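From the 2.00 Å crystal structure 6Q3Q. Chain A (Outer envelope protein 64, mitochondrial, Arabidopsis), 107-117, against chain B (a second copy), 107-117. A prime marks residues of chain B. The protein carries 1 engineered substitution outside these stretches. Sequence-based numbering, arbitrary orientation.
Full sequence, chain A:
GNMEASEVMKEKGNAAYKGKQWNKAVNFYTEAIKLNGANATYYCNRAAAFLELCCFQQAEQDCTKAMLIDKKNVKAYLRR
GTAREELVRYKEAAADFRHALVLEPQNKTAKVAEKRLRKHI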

# COMPACT_ATOMS: atom_id res chain seq x y z
N ASN A 107 -13.99 -2.41 0.06
CA ASN A 107 -12.97 -1.37 0.17
C ASN A 107 -11.64 -1.79 -0.50
O ASN A 107 -10.98 -2.74 -0.06
N LYS A 108 -11.25 -1.06 -1.52
CA LYS A 108 -10.09 -1.43 -2.30
C LYS A 108 -8.75 -1.19 -1.60
O LYS A 108 -7.83 -1.99 -1.74
N THR A 109 -8.65 -0.11 -0.86
CA THR A 109 -7.45 0.18 -0.11
C THR A 109 -7.11 -0.98 0.83
O THR A 109 -5.95 -1.42 0.88
N ALA A 110 -8.12 -1.45 1.55
CA ALA A 110 -7.97 -2.52 2.49
C ALA A 110 -7.62 -3.86 1.81
O ALA A 110 -6.80 -4.61 2.31
N LYS A 111 -8.23 -4.13 0.65
CA LYS A 111 -7.93 -5.36 -0.10
C LYS A 111 -6.48 -5.35 -0.59
O LYS A 111 -5.77 -6.34 -0.46
N VAL A 112 -6.07 -4.21 -1.11
CA VAL A 112 -4.69 -4.01 -1.53
C VAL A 112 -3.73 -4.18 -0.35
O VAL A 112 -2.73 -4.91 -0.47
N ALA A 113 -4.07 -3.60 0.80
CA ALA A 113 -3.23 -3.68 2.00
C ALA A 113 -3.02 -5.12 2.43
O ALA A 113 -1.90 -5.51 2.79
N GLU A 114 -4.10 -5.90 2.45
CA GLU A 114 -4.00 -7.27 2.91
C GLU A 114 -3.07 -8.09 2.04
O GLU A 114 -2.33 -8.90 2.57
N LYS A 115 -3.08 -7.87 0.74
CA LYS A 115 -2.15 -8.57 -0.16
C LYS A 115 -0.72 -8.18 0.14
O LYS A 115 0.15 -9.04 0.18
N ARG A 116 -0.50 -6.89 0.37
CA ARG A 116 0.84 -6.38 0.67
C ARG A 116 1.38 -6.91 2.00
O ARG A 116 2.58 -7.17 2.13
N LEU A 117 0.49 -7.06 2.98
CA LEU A 117 0.92 -7.43 4.32
C LEU A 117 1.17 -8.94 4.48
O LEU A 117 1.72 -9.34 5.49
N ASN B 107 -4.39 0.71 -13.25
CA ASN B 107 -3.85 -0.23 -12.24
C ASN B 107 -4.15 0.24 -10.84
O ASN B 107 -3.66 1.28 -10.40
N LYS B 108 -4.95 -0.54 -10.11
CA LYS B 108 -5.42 -0.09 -8.81
C LYS B 108 -4.32 -0.11 -7.72
O LYS B 108 -4.26 0.76 -6.86
N THR B 109 -3.45 -1.11 -7.76
CA THR B 109 -2.35 -1.22 -6.82
C THR B 109 -1.49 0.03 -6.86
O THR B 109 -1.17 0.60 -5.81
N ALA B 110 -1.14 0.46 -8.08
CA ALA B 110 -0.31 1.60 -8.29
C ALA B 110 -1.02 2.90 -7.87
O ALA B 110 -0.36 3.78 -7.30
N LYS B 111 -2.33 3.01 -8.12
CA LYS B 111 -3.10 4.21 -7.70
C LYS B 111 -3.11 4.32 -6.20
O LYS B 111 -2.88 5.40 -5.64
N VAL B 112 -3.36 3.20 -5.54
CA VAL B 112 -3.33 3.14 -4.10
C VAL B 112 -1.95 3.52 -3.57
O VAL B 112 -1.83 4.34 -2.66
N ALA B 113 -0.90 2.97 -4.18
CA ALA B 113 0.50 3.25 -3.76
C ALA B 113 0.82 4.73 -3.82
O ALA B 113 1.45 5.26 -2.90
N GLU B 114 0.44 5.38 -4.92
CA GLU B 114 0.75 6.80 -5.07
C GLU B 114 0.12 7.65 -4.00
O GLU B 114 0.77 8.56 -3.53
N LYS B 115 -1.11 7.34 -3.61
CA LYS B 115 -1.75 8.06 -2.51
C LYS B 115 -1.02 7.86 -1.23
O LYS B 115 -0.80 8.83 -0.48
N ARG B 116 -0.60 6.61 -0.97
CA ARG B 116 0.10 6.28 0.28
C ARG B 116 1.46 6.95 0.35
O ARG B 116 1.89 7.35 1.44
N LEU B 117 2.14 7.06 -0.79
CA LEU B 117 3.50 7.56 -0.80
C LEU B 117 3.58 9.08 -0.74
O LEU B 117 4.66 9.59 -0.47

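The same helix from two copies of outer envelope protein 64 meets across this contact. The two helices, each beginning at Lys108, cross almost at right angles (94° between their N-to-C directions) with axes 10.2 Å apart at closest approach, so contact is confined to a short patch, 355 Å² summed over both sides. On each helix Lys108, Val112 and Arg116, spaced four residues apart and so on one face, direct CA-to-CB toward the partner, while Thr109 points sideways.

The valines form the apolar centre of the contact: Val112 and Val112′, both t, meet with CG1 of Val112 4.1 Å from CG1 of Val112′. Thr109 and Thr109′, both m, are loose van der Waals neighbours of this pair and make no hydrogen bond across it: OG1 of Thr109 lies 4.5 Å from CG2 of Val112′, and CG2 of Val112 lies 4.4 Å from OG1 of Thr109′.

The two copies differ at the lysines. Lys108 is m with an extended chain beyond, whereas Lys108′ is t at chi1 and p at chi2, which brings its CE to 3.7 Å from CB of Lys108. The methylenes thus do the touching.

The arginines stack. Arg116 and Arg116′ share a rotamer, t, t, p over chi1 to chi3, and their guanidinium groups lie flat on one another, centres 3.8 Å apart and planes at 24°. NH1 of Arg116 is 3.3 Å from NH1 of Arg116′, but both are donors and carry like charge, so no hydrogen bond forms. NE and NH2 of each arginine are hydrogen-bonded elsewhere in the structure.

No hydrogen bond crosses between the stretches. Within each, Asn107 (t) caps its helix, OD1 of Asn107 accepting from N of Ala110 at 2.9 Å, with the same distance from OD1 of Asn107′ to N of Ala110′.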

# COMPACT_ATOMS: atom_id res chain seq x y z
CB ASN A 107 -12.72 -1.00 1.63
CG ASN A 107 -11.80 0.18 1.74
OD1 ASN A 107 -10.58 0.04 1.70
ND2 ASN A 107 -12.37 1.36 1.79
CB LYS A 108 -10.15 -0.81 -3.70
CG LYS A 108 -11.13 -1.61 -4.57
CD LYS A 108 -11.29 -1.10 -5.99
CE LYS A 108 -12.63 -1.51 -6.60
NZ LYS A 108 -12.78 -0.93 -7.97
CB THR A 109 -7.59 1.52 0.66
OG1 THR A 109 -7.76 2.57 -0.30
CG2 THR A 109 -6.36 1.80 1.46
CB ALA A 110 -9.21 -2.66 3.35
CB LYS A 111 -8.86 -5.50 -1.31
CG LYS A 111 -10.26 -5.93 -0.88
CD LYS A 111 -11.10 -6.30 -2.10
CE LYS A 111 -12.56 -6.39 -1.74
NZ LYS A 111 -13.35 -6.73 -2.97
CB VAL A 112 -4.52 -2.69 -2.28
CG1 VAL A 112 -3.04 -2.38 -2.52
CG2 VAL A 112 -5.27 -2.77 -3.62
CB ALA A 113 -3.84 -2.89 3.18
CB GLU A 114 -5.35 -7.96 3.07
CG GLU A 114 -6.25 -7.35 4.15
CD GLU A 114 -5.79 -7.51 5.60
OE1 GLU A 114 -4.69 -8.02 5.83
OE2 GLU A 114 -6.55 -7.13 6.56
CB LYS A 115 -2.49 -8.33 -1.62
CG LYS A 115 -3.82 -8.99 -1.97
CD LYS A 115 -4.20 -8.72 -3.41
CE LYS A 115 -5.51 -9.41 -3.76
NZ LYS A 115 -5.91 -8.90 -5.10
CB ARG A 116 0.85 -4.84 0.64
CG ARG A 116 2.19 -4.21 0.92
CD ARG A 116 2.14 -2.69 0.74
NE ARG A 116 1.23 -2.06 1.70
CZ ARG A 116 -0.01 -1.64 1.46
NH1 ARG A 116 -0.57 -1.72 0.24
NH2 ARG A 116 -0.70 -1.08 2.46
CB LEU A 117 -0.13 -6.97 5.36
CG LEU A 117 -0.17 -5.46 5.58
CD1 LEU A 117 -1.46 -5.04 6.29
CD2 LEU A 117 1.05 -4.95 6.32
CB ASN B 107 -2.35 -0.43 -12.41
CG ASN B 107 -1.84 -1.53 -11.50
OD1 ASN B 107 -1.55 -1.28 -10.34
ND2 ASN B 107 -1.85 -2.78 -11.98
CB LYS B 108 -6.65 -0.90 -8.40
CG LYS B 108 -7.39 -0.40 -7.18
CD LYS B 108 -7.81 1.08 -7.30
CE LYS B 108 -8.51 1.53 -6.02
NZ LYS B 108 -9.10 2.88 -6.13
CB THR B 109 -1.53 -2.50 -7.07
OG1 THR B 109 -2.38 -3.64 -6.89
CG2 THR B 109 -0.33 -2.58 -6.12
CB ALA B 110 0.13 1.68 -9.73
CB LYS B 111 -4.54 4.15 -8.20
CG LYS B 111 -4.70 4.40 -9.68
CD LYS B 111 -6.16 4.47 -10.07
CE LYS B 111 -6.29 4.54 -11.57
NZ LYS B 111 -7.70 4.69 -12.03
CB VAL B 112 -3.84 1.78 -3.59
CG1 VAL B 112 -3.62 1.66 -2.09
CG2 VAL B 112 -5.33 1.63 -3.91
CB ALA B 113 1.49 2.46 -4.61
CB GLU B 114 0.43 7.33 -6.45
CG GLU B 114 1.35 6.76 -7.53
CD GLU B 114 2.85 7.15 -7.41
OE1 GLU B 114 3.32 7.80 -6.48
OE2 GLU B 114 3.59 6.74 -8.29
CB LYS B 115 -3.22 7.68 -2.38
CG LYS B 115 -4.01 8.16 -3.60
CD LYS B 115 -5.46 7.76 -3.55
CE LYS B 115 -6.17 8.33 -4.77
NZ LYS B 115 -7.49 7.68 -4.94
CB ARG B 116 0.22 4.74 0.43
CG ARG B 116 0.97 4.27 1.65
CD ARG B 116 0.94 2.76 1.79
NE ARG B 116 1.66 2.11 0.70
CZ ARG B 116 1.12 1.53 -0.38
NH1 ARG B 116 -0.19 1.45 -0.57
NH2 ARG B 116 1.94 1.00 -1.29
CB LEU B 117 4.26 7.04 -2.03
CG LEU B 117 4.61 5.53 -1.94
CD1 LEU B 117 4.99 4.98 -3.31
CD2 LEU B 117 5.72 5.31 -0.93